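Local coordinates for response regulator receiver protein (Pseudoalteromonas atlantica T6c, PDB 3KTO), which probably acts as a transcription regulator in two-component signalling, through a CheY-like response regulator receiver domain, at residues 8-19 with 31-42; 65-75 with 94-103. One frame throughout, in Å; residues are numbered along the deposited sequence.

Contact 1: 8-19 with 31-42; sequences IIYLVDHQKDAR and VTIQCFASAESF
Tyr10 draws Phe36 and Phe42 into an aromatic cluster. The edge of Phe42 is directed at the Tyr10 face in an offset edge-to-face pair, CE1 lying 3.7 Å from Tyr10 CD2, while Phe36 runs alongside and brings CE2 to 3.6 Å from Tyr10 CD1. Gln34 stretches beside the same ring, its CG trans to the backbone N (chi1 178°), and its OE1 comes to the ring edge and takes a hydrogen bond from a water 2.7 Å away. That water is also bonded to Tyr10 OH, which has a further partner in Ser48 N. Beneath these side chains, strands 8-12 and 32-36 pair in parallel, joined by the beta-alpha-beta crossover through helix 16-26 that opens the receiver fold; Leu11 N to Gln34 O (2.9 Å) and Phe36 N to Leu11 O (2.8 Å) are among the bonds between them. On the face toward that helix, Leu11 CD2 meets Cys35 SG. Arg19, bent at chi3 (-67°), lays its guanidinium between Lys16 CA and the Ala37 methyl, and its NH1 donates to a lone pair of Asp13 O in the carbonyl plane, 2.7 Å away. Cut back to an alanine, this position would probably leave Asp13 O without its NH1 donor and the Ala37 methyl without the flat group packed against it.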
loop_
_atom_site.group_PDB
_atom_site.type_symbol
_atom_site.label_atom_id
_atom_site.label_comp_id
_atom_site.label_asym_id
_atom_site.label_seq_id
_atom_site.Cartn_x
_atom_site.Cartn_y
_atom_site.Cartn_z
ATOM N N ILE A 8 1.733 16.693 23.505
ATOM C CA ILE A 8 0.976 16.131 22.399
ATOM C C ILE A 8 1.744 16.130 21.088
ATOM O O ILE A 8 2.437 17.089 20.768
ATOM C CB ILE A 8 -0.314 16.936 22.170
ATOM C CG1 ILE A 8 -1.025 17.164 23.507
ATOM C CG2 ILE A 8 -1.217 16.206 21.185
ATOM C CD1 ILE A 8 -2.223 18.077 23.419
ATOM N N ILE A 9 1.616 15.041 20.336
ATOM C CA ILE A 9 2.239 14.933 19.022
ATOM C C ILE A 9 1.122 14.610 18.045
ATOM O O ILE A 9 0.424 13.609 18.195
ATOM C CB ILE A 9 3.307 13.828 18.946
ATOM C CG1 ILE A 9 4.563 14.270 19.702
ATOM C CG2 ILE A 9 3.661 13.537 17.478
ATOM C CD1 ILE A 9 5.754 13.359 19.494
ATOM N N TYR A 10 0.946 15.476 17.058
ATOM C CA TYR A 10 -0.090 15.292 16.059
ATOM C C TYR A 10 0.383 14.385 14.934
ATOM O O TYR A 10 1.455 14.605 14.359
ATOM C CB TYR A 10 -0.503 16.641 15.459
ATOM C CG TYR A 10 -1.093 17.620 16.450
ATOM C CD1 TYR A 10 -2.205 17.279 17.217
ATOM C CD2 TYR A 10 -0.548 18.894 16.608
ATOM C CE1 TYR A 10 -2.764 18.183 18.121
ATOM C CE2 TYR A 10 -1.098 19.808 17.507
ATOM C CZ TYR A 10 -2.207 19.443 18.259
ATOM O OH TYR A 10 -2.756 20.340 19.150
ATOM N N LEU A 11 -0.422 13.374 14.623
ATOM C CA LEU A 11 -0.121 12.454 13.535
ATOM C C LEU A 11 -1.147 12.676 12.421
ATOM O O LEU A 11 -2.350 12.575 12.645
ATOM C CB LEU A 11 -0.179 10.999 14.012
ATOM C CG LEU A 11 -0.101 9.911 12.926
ATOM C CD1 LEU A 11 1.166 10.071 12.095
ATOM C CD2 LEU A 11 -0.131 8.538 13.570
ATOM N N VAL A 12 -0.669 13.014 11.228
ATOM C CA VAL A 12 -1.551 13.221 10.084
ATOM C C VAL A 12 -1.176 12.138 9.067
ATOM O O VAL A 12 -0.084 12.150 8.497
ATOM C CB VAL A 12 -1.352 14.624 9.476
ATOM C CG1 VAL A 12 -2.446 14.918 8.473
ATOM C CG2 VAL A 12 -1.362 15.674 10.572
ATOM N N ASP A 13 -2.089 11.196 8.864
ATOM C CA ASP A 13 -1.860 10.073 7.968
ATOM C C ASP A 13 -3.238 9.549 7.578
ATOM O O ASP A 13 -4.061 9.277 8.451
ATOM C CB ASP A 13 -1.070 8.994 8.729
ATOM C CG ASP A 13 -0.644 7.832 7.847
ATOM O OD1 ASP A 13 -1.398 7.469 6.924
ATOM O OD2 ASP A 13 0.443 7.268 8.095
ATOM N N HIS A 14 -3.486 9.404 6.281
ATOM C CA HIS A 14 -4.778 8.922 5.792
ATOM C C HIS A 14 -4.967 7.407 5.926
ATOM O O HIS A 14 -6.054 6.887 5.677
ATOM C CB HIS A 14 -4.956 9.307 4.328
ATOM C CG HIS A 14 -3.941 8.685 3.423
ATOM N ND1 HIS A 14 -2.611 9.034 3.453
ATOM C CD2 HIS A 14 -4.049 7.692 2.509
ATOM C CE1 HIS A 14 -1.941 8.284 2.594
ATOM N NE2 HIS A 14 -2.792 7.461 2.010
ATOM N N GLN A 15 -3.909 6.699 6.307
ATOM C CA GLN A 15 -4.000 5.255 6.463
ATOM C C GLN A 15 -4.463 4.875 7.867
ATOM O O GLN A 15 -3.742 5.079 8.844
ATOM C CB GLN A 15 -2.650 4.606 6.167
ATOM C CG GLN A 15 -2.301 4.558 4.685
ATOM C CD GLN A 15 -3.262 3.682 3.889
ATOM O OE1 GLN A 15 -3.602 2.573 4.308
ATOM N NE2 GLN A 15 -3.691 4.170 2.731
ATOM N N LYS A 16 -5.672 4.332 7.955
ATOM C CA LYS A 16 -6.238 3.917 9.231
ATOM C C LYS A 16 -5.315 2.981 9.997
ATOM O O LYS A 16 -5.077 3.179 11.187
ATOM C CB LYS A 16 -7.590 3.230 9.021
ATOM C CG LYS A 16 -8.716 4.170 8.635
ATOM C CD LYS A 16 -10.060 3.458 8.675
ATOM C CE LYS A 16 -10.162 2.391 7.605
ATOM N NZ LYS A 16 -10.206 2.995 6.248
ATOM N N ASP A 17 -4.800 1.959 9.321
ATOM C CA ASP A 17 -3.908 0.999 9.966
ATOM C C ASP A 17 -2.675 1.693 10.537
ATOM O O ASP A 17 -2.191 1.338 11.612
ATOM C CB ASP A 17 -3.460 -0.082 8.970
ATOM C CG ASP A 17 -4.622 -0.881 8.403
ATOM O OD1 ASP A 17 -5.742 -0.785 8.942
ATOM O OD2 ASP A 17 -4.412 -1.619 7.417
ATOM N N ALA A 18 -2.165 2.675 9.803
ATOM C CA ALA A 18 -0.992 3.423 10.235
ATOM C C ALA A 18 -1.274 4.159 11.541
ATOM O O ALA A 18 -0.511 4.045 12.496
ATOM C CB ALA A 18 -0.573 4.409 9.150
ATOM N N ARG A 19 -2.368 4.914 11.587
ATOM C CA ARG A 19 -2.723 5.639 12.799
ATOM C C ARG A 19 -2.859 4.652 13.957
ATOM O O ARG A 19 -2.424 4.922 15.077
ATOM C CB ARG A 19 -4.037 6.405 12.607
ATOM C CG ARG A 19 -4.000 7.418 11.468
ATOM C CD ARG A 19 -5.139 8.412 11.554
ATOM N NE ARG A 19 -6.460 7.827 11.339
ATOM C CZ ARG A 19 -6.986 7.562 10.145
ATOM N NH1 ARG A 19 -6.306 7.821 9.039
ATOM N NH2 ARG A 19 -8.214 7.070 10.057
ATOM N N VAL A 31 3.855 10.616 26.040
ATOM C CA VAL A 31 3.220 11.575 25.126
ATOM C C VAL A 31 1.883 11.087 24.603
ATOM O O VAL A 31 1.643 9.882 24.537
ATOM C CB VAL A 31 4.119 11.869 23.894
ATOM C CG1 VAL A 31 4.250 10.629 23.042
ATOM C CG2 VAL A 31 3.537 13.010 23.070
ATOM N N THR A 32 1.024 12.035 24.232
ATOM C CA THR A 32 -0.299 11.737 23.681
ATOM C C THR A 32 -0.280 11.870 22.159
ATOM O O THR A 32 0.053 12.933 21.634
ATOM C CB THR A 32 -1.381 12.727 24.188
ATOM O OG1 THR A 32 -1.532 12.610 25.607
ATOM C CG2 THR A 32 -2.717 12.448 23.504
ATOM N N ILE A 33 -0.670 10.817 21.451
ATOM C CA ILE A 33 -0.694 10.872 19.995
ATOM C C ILE A 33 -2.096 11.184 19.476
ATOM O O ILE A 33 -2.959 10.302 19.431
ATOM C CB ILE A 33 -0.231 9.536 19.373
ATOM C CG1 ILE A 33 1.172 9.178 19.877
ATOM C CG2 ILE A 33 -0.243 9.637 17.858
ATOM C CD1 ILE A 33 2.235 10.217 19.561
ATOM N N GLN A 34 -2.325 12.442 19.106
ATOM C CA GLN A 34 -3.609 12.865 18.561
ATOM C C GLN A 34 -3.519 12.760 17.035
ATOM O O GLN A 34 -2.686 13.420 16.406
ATOM C CB GLN A 34 -3.911 14.297 18.993
ATOM C CG GLN A 34 -5.210 14.838 18.443
ATOM C CD GLN A 34 -5.741 16.000 19.257
ATOM O OE1 GLN A 34 -4.971 16.796 19.806
ATOM N NE2 GLN A 34 -7.064 16.114 19.330
ATOM N N CYS A 35 -4.389 11.943 16.449
ATOM C CA CYS A 35 -4.378 11.678 15.010
ATOM C C CYS A 35 -5.429 12.360 14.151
ATOM O O CYS A 35 -6.509 12.715 14.620
ATOM C CB CYS A 35 -4.469 10.176 14.784
ATOM S SG CYS A 35 -3.229 9.246 15.702
ATOM N N PHE A 36 -5.091 12.506 12.871
ATOM C CA PHE A 36 -5.953 13.138 11.876
ATOM C C PHE A 36 -5.806 12.394 10.562
ATOM O O PHE A 36 -4.694 12.067 10.145
ATOM C CB PHE A 36 -5.554 14.602 11.698
ATOM C CG PHE A 36 -5.758 15.426 12.929
ATOM C CD1 PHE A 36 -7.009 15.962 13.223
ATOM C CD2 PHE A 36 -4.716 15.624 13.825
ATOM C CE1 PHE A 36 -7.220 16.684 14.396
ATOM C CE2 PHE A 36 -4.920 16.347 15.003
ATOM C CZ PHE A 36 -6.175 16.874 15.285
ATOM N N ALA A 37 -6.927 12.144 9.903
ATOM C CA ALA A 37 -6.924 11.406 8.648
ATOM C C ALA A 37 -6.641 12.218 7.384
ATOM O O ALA A 37 -6.556 11.644 6.293
ATOM C CB ALA A 37 -8.247 10.667 8.495
ATOM N N SER A 38 -6.500 13.535 7.508
ATOM C CA SER A 38 -6.226 14.368 6.332
ATOM C C SER A 38 -5.690 15.738 6.717
ATOM O O SER A 38 -5.771 16.139 7.875
ATOM C CB SER A 38 -7.502 14.563 5.501
ATOM O OG SER A 38 -8.434 15.390 6.186
ATOM N N ALA A 39 -5.152 16.457 5.734
ATOM C CA ALA A 39 -4.626 17.798 5.970
ATOM C C ALA A 39 -5.803 18.717 6.284
ATOM O O ALA A 39 -5.713 19.587 7.142
ATOM C CB ALA A 39 -3.893 18.304 4.738
ATOM N N GLU A 40 -6.905 18.516 5.569
ATOM C CA GLU A 40 -8.100 19.321 5.776
ATOM C C GLU A 40 -8.571 19.195 7.229
ATOM O O GLU A 40 -8.850 20.192 7.888
ATOM C CB GLU A 40 -9.202 18.863 4.825
ATOM C CG GLU A 40 -10.520 19.576 5.013
ATOM C CD GLU A 40 -11.622 18.976 4.164
ATOM O OE1 GLU A 40 -11.942 17.783 4.354
ATOM O OE2 GLU A 40 -12.167 19.695 3.305
ATOM N N SER A 41 -8.650 17.962 7.720
ATOM C CA SER A 41 -9.077 17.709 9.089
ATOM C C SER A 41 -8.125 18.333 10.107
ATOM O O SER A 41 -8.563 18.927 11.095
ATOM C CB SER A 41 -9.172 16.207 9.341
ATOM O OG SER A 41 -9.568 15.959 10.674
ATOM N N PHE A 42 -6.821 18.198 9.876
ATOM C CA PHE A 42 -5.849 18.773 10.796
ATOM C C PHE A 42 -5.907 20.294 10.810
ATOM O O PHE A 42 -5.695 20.913 11.848
ATOM C CB PHE A 42 -4.423 18.368 10.436
ATOM C CG PHE A 42 -3.389 19.043 11.283
ATOM C CD1 PHE A 42 -3.205 18.663 12.612
ATOM C CD2 PHE A 42 -2.652 20.111 10.783
ATOM C CE1 PHE A 42 -2.305 19.339 13.434
ATOM C CE2 PHE A 42 -1.752 20.794 11.593
ATOM C CZ PHE A 42 -1.580 20.405 12.927
HETATM O O HOH W 1 -5.053 19.495 20.197
#

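Contact 2: 65-75 with 94-103; sequences DSGIELLETLV and TAVRAMRASA
Two neighbouring helices on one side of the receiver sheet, 66-75 and 94-100, run nearly parallel, their axes 9.7 Å apart and crossing at 17°, and Arg97 spans the groove to join Asp65 and Glu72 in a salt-bridge network. Straight from CG to NE, the Arg97 side chain reaches across to helix 66-75, where two of its nitrogens grip Glu72 side-on, NE reaching OE2 at 2.9 Å and NH2 reaching OE1 at 3.0 Å, both oxygens close to the guanidinium plane; the NE bond is almost straight (173°). NH1 turns to Asp65 OD2 at 3.2 Å, a longer bond on the anti side of a carboxylate set almost perpendicular to the guanidinium. The other oxygen, Asp65 OD1, lies 2.7 Å from Thr94 OG1. A water donating to both Glu72 OE2 and Arg97 O adds a further link. Ile68 sends both branches across: CG2 packs against the aliphatic part of Arg97, 3.6 Å from CG, and CD1 meets the Thr94 methyl. Farther along, Leu71 CD2 packs 3.8 Å from Ala101 CB and also touches Ala103 CB. There a Schellman motif, with Ser102 as its C-prime residue, ends helix 94-100 before strand 105-108, the helix-to-strand return of a doubly wound alpha/beta fold.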
loop_
_atom_site.group_PDB
_atom_site.type_symbol
_atom_site.label_atom_id
_atom_site.label_comp_id
_atom_site.label_asym_id
_atom_site.label_seq_id
_atom_site.Cartn_x
_atom_site.Cartn_y
_atom_site.Cartn_z
ATOM N N ASP A 65 3.393 14.419 -2.257
ATOM C CA ASP A 65 3.943 15.525 -1.494
ATOM C C ASP A 65 2.946 16.404 -0.733
ATOM O O ASP A 65 3.357 17.401 -0.160
ATOM C CB ASP A 65 4.775 16.432 -2.412
ATOM C CG ASP A 65 6.061 15.770 -2.896
ATOM O OD1 ASP A 65 6.401 14.670 -2.409
ATOM O OD2 ASP A 65 6.731 16.370 -3.766
ATOM N N SER A 66 1.663 16.047 -0.704
ATOM C CA SER A 66 0.689 16.894 0.001
ATOM C C SER A 66 0.990 17.046 1.496
ATOM O O SER A 66 0.704 18.084 2.087
ATOM C CB SER A 66 -0.743 16.385 -0.216
ATOM O OG SER A 66 -0.948 15.073 0.260
ATOM N N GLY A 67 1.591 16.027 2.102
ATOM C CA GLY A 67 1.934 16.116 3.509
ATOM C C GLY A 67 3.057 17.124 3.712
ATOM O O GLY A 67 3.051 17.889 4.679
ATOM N N ILE A 68 4.023 17.130 2.795
ATOM C CA ILE A 68 5.149 18.055 2.869
ATOM C C ILE A 68 4.631 19.474 2.640
ATOM O O ILE A 68 5.088 20.420 3.272
ATOM C CB ILE A 68 6.223 17.690 1.819
ATOM C CG1 ILE A 68 6.784 16.303 2.140
ATOM C CG2 ILE A 68 7.349 18.715 1.830
ATOM C CD1 ILE A 68 7.616 15.693 1.016
ATOM N N GLU A 69 3.667 19.615 1.740
ATOM C CA GLU A 69 3.077 20.926 1.469
ATOM C C GLU A 69 2.451 21.429 2.783
ATOM O O GLU A 69 2.569 22.602 3.146
ATOM C CB GLU A 69 2.021 20.787 0.371
ATOM C CG GLU A 69 1.386 22.081 -0.074
ATOM C CD GLU A 69 0.389 21.866 -1.194
ATOM O OE1 GLU A 69 -0.537 21.055 -1.012
ATOM O OE2 GLU A 69 0.530 22.504 -2.259
ATOM N N LEU A 70 1.790 20.529 3.505
ATOM C CA LEU A 70 1.192 20.892 4.783
ATOM C C LEU A 70 2.286 21.433 5.699
ATOM O O LEU A 70 2.117 22.473 6.328
ATOM C CB LEU A 70 0.525 19.678 5.437
ATOM C CG LEU A 70 0.034 19.862 6.876
ATOM C CD1 LEU A 70 -0.972 21.010 6.964
ATOM C CD2 LEU A 70 -0.600 18.561 7.338
ATOM N N LEU A 71 3.411 20.727 5.771
ATOM C CA LEU A 71 4.523 21.174 6.609
ATOM C C LEU A 71 4.994 22.561 6.166
ATOM O O LEU A 71 5.202 23.443 6.990
ATOM C CB LEU A 71 5.703 20.184 6.530
ATOM C CG LEU A 71 7.003 20.607 7.227
ATOM C CD1 LEU A 71 6.731 21.021 8.674
ATOM C CD2 LEU A 71 7.989 19.434 7.185
ATOM N N GLU A 72 5.169 22.741 4.861
ATOM C CA GLU A 72 5.616 24.024 4.327
ATOM C C GLU A 72 4.641 25.147 4.704
ATOM O O GLU A 72 5.056 26.243 5.073
ATOM C CB GLU A 72 5.761 23.937 2.806
ATOM C CG GLU A 72 6.778 22.882 2.363
ATOM C CD GLU A 72 6.828 22.680 0.857
ATOM O OE1 GLU A 72 5.838 22.990 0.168
ATOM O OE2 GLU A 72 7.858 22.178 0.363
ATOM N N THR A 73 3.347 24.863 4.618
ATOM C CA THR A 73 2.333 25.851 4.955
ATOM C C THR A 73 2.423 26.274 6.416
ATOM O O THR A 73 2.400 27.465 6.728
ATOM C CB THR A 73 0.922 25.309 4.689
ATOM O OG1 THR A 73 0.739 25.146 3.275
ATOM C CG2 THR A 73 -0.136 26.270 5.247
ATOM N N LEU A 74 2.518 25.292 7.308
ATOM C CA LEU A 74 2.610 25.560 8.735
ATOM C C LEU A 74 3.869 26.351 9.068
ATOM O O LEU A 74 3.837 27.252 9.907
ATOM C CB LEU A 74 2.612 24.253 9.520
ATOM C CG LEU A 74 1.352 23.394 9.442
ATOM C CD1 LEU A 74 1.613 22.085 10.156
ATOM C CD2 LEU A 74 0.168 24.128 10.074
ATOM N N VAL A 75 4.976 26.010 8.415
ATOM C CA VAL A 75 6.232 26.710 8.652
ATOM C C VAL A 75 6.104 28.148 8.162
ATOM O O VAL A 75 6.649 29.074 8.754
ATOM C CB VAL A 75 7.409 26.020 7.920
ATOM C CG1 VAL A 75 8.658 26.900 7.993
ATOM C CG2 VAL A 75 7.684 24.663 8.549
ATOM N N THR A 94 11.348 14.116 -3.331
ATOM C CA THR A 94 10.416 14.223 -2.209
ATOM C C THR A 94 11.180 14.318 -0.871
ATOM O O THR A 94 10.864 15.152 -0.012
ATOM C CB THR A 94 9.446 13.026 -2.204
ATOM O OG1 THR A 94 8.507 13.184 -3.278
ATOM C CG2 THR A 94 8.702 12.921 -0.867
ATOM N N ALA A 95 12.194 13.476 -0.709
ATOM C CA ALA A 95 13.013 13.482 0.509
ATOM C C ALA A 95 13.691 14.836 0.669
ATOM O O ALA A 95 13.693 15.419 1.751
ATOM C CB ALA A 95 14.072 12.373 0.445
ATOM N N VAL A 96 14.266 15.338 -0.419
ATOM C CA VAL A 96 14.945 16.626 -0.396
ATOM C C VAL A 96 13.967 17.756 -0.069
ATOM O O VAL A 96 14.276 18.644 0.720
ATOM C CB VAL A 96 15.643 16.912 -1.759
ATOM C CG1 VAL A 96 16.195 18.335 -1.790
ATOM C CG2 VAL A 96 16.773 15.906 -1.983
ATOM N N ARG A 97 12.792 17.730 -0.679
ATOM C CA ARG A 97 11.797 18.760 -0.408
ATOM C C ARG A 97 11.424 18.737 1.079
ATOM O O ARG A 97 11.230 19.779 1.704
ATOM C CB ARG A 97 10.559 18.522 -1.268
ATOM C CG ARG A 97 9.460 19.519 -1.026
ATOM C CD ARG A 97 8.270 19.254 -1.933
ATOM N NE ARG A 97 7.247 20.278 -1.747
ATOM C CZ ARG A 97 6.147 20.368 -2.482
ATOM N NH1 ARG A 97 5.920 19.496 -3.455
ATOM N NH2 ARG A 97 5.276 21.333 -2.237
ATOM N N ALA A 98 11.333 17.535 1.638
ATOM C CA ALA A 98 10.999 17.354 3.042
ATOM C C ALA A 98 12.052 17.997 3.929
ATOM O O ALA A 98 11.718 18.729 4.867
ATOM C CB ALA A 98 10.890 15.877 3.360
HETATM N N MSE A 99 13.322 17.733 3.634
HETATM C CA MSE A 99 14.396 18.307 4.434
HETATM C C MSE A 99 14.429 19.836 4.313
HETATM O O MSE A 99 14.657 20.529 5.300
HETATM C CB MSE A 99 15.756 17.689 4.055
HETATM C CG MSE A 99 15.856 16.158 4.307
HETATM SE SE MSE A 99 15.105 15.514 5.992
HETATM C CE MSE A 99 13.321 15.327 5.416
ATOM N N ARG A 100 14.184 20.368 3.118
ATOM C CA ARG A 100 14.167 21.822 2.960
ATOM C C ARG A 100 12.958 22.426 3.670
ATOM O O ARG A 100 12.938 23.614 3.975
ATOM C CB ARG A 100 14.124 22.203 1.479
ATOM C CG ARG A 100 15.470 22.094 0.796
ATOM C CD ARG A 100 15.367 22.320 -0.695
ATOM N NE ARG A 100 16.686 22.398 -1.310
ATOM C CZ ARG A 100 16.923 22.112 -2.583
ATOM N NH1 ARG A 100 15.926 21.725 -3.369
ATOM N NH2 ARG A 100 18.152 22.210 -3.073
ATOM N N ALA A 101 11.944 21.606 3.919
ATOM C CA ALA A 101 10.738 22.080 4.587
ATOM C C ALA A 101 10.924 22.028 6.102
ATOM O O ALA A 101 9.968 22.193 6.859
ATOM C CB ALA A 101 9.540 21.236 4.166
ATOM N N SER A 102 12.165 21.776 6.517
ATOM C CA SER A 102 12.569 21.707 7.919
ATOM C C SER A 102 12.244 20.425 8.679
ATOM O O SER A 102 12.338 20.397 9.902
ATOM C CB SER A 102 12.001 22.891 8.705
ATOM O OG SER A 102 10.658 22.642 9.090
ATOM N N ALA A 103 11.866 19.367 7.977
ATOM C CA ALA A 103 11.559 18.109 8.653
ATOM C C ALA A 103 12.746 17.681 9.515
ATOM O O ALA A 103 13.891 17.819 9.100
ATOM C CB ALA A 103 11.248 17.026 7.622
HETATM O O HOH W 2 10.506 22.065 0.779
#

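Contact 1 pairs an edge strand with its neighbour, whereas contact 2 joins two neighbouring helices; the contacts lie on opposite sides of the chain's centre, their centres about 16 Å apart. They meet through helix 66-76: Phe42 CE2 lies 3.9 Å from Leu74 CD1, and Val12 CG1 lies 4.2 Å from Leu70 CD2. Leu70 and Leu74 thus face the aromatic side of contact 1, while Ile68 and Leu71 serve the partner helix. Asp13, just past strand 8-12, forms a salt bridge with Lys109, an arrangement that recalls the acidic residue and lysine of the receiver phosphorylation site. At the start of contact 2, Asp65 N is bonded to His59 ND1, in the loop following strand 51-57.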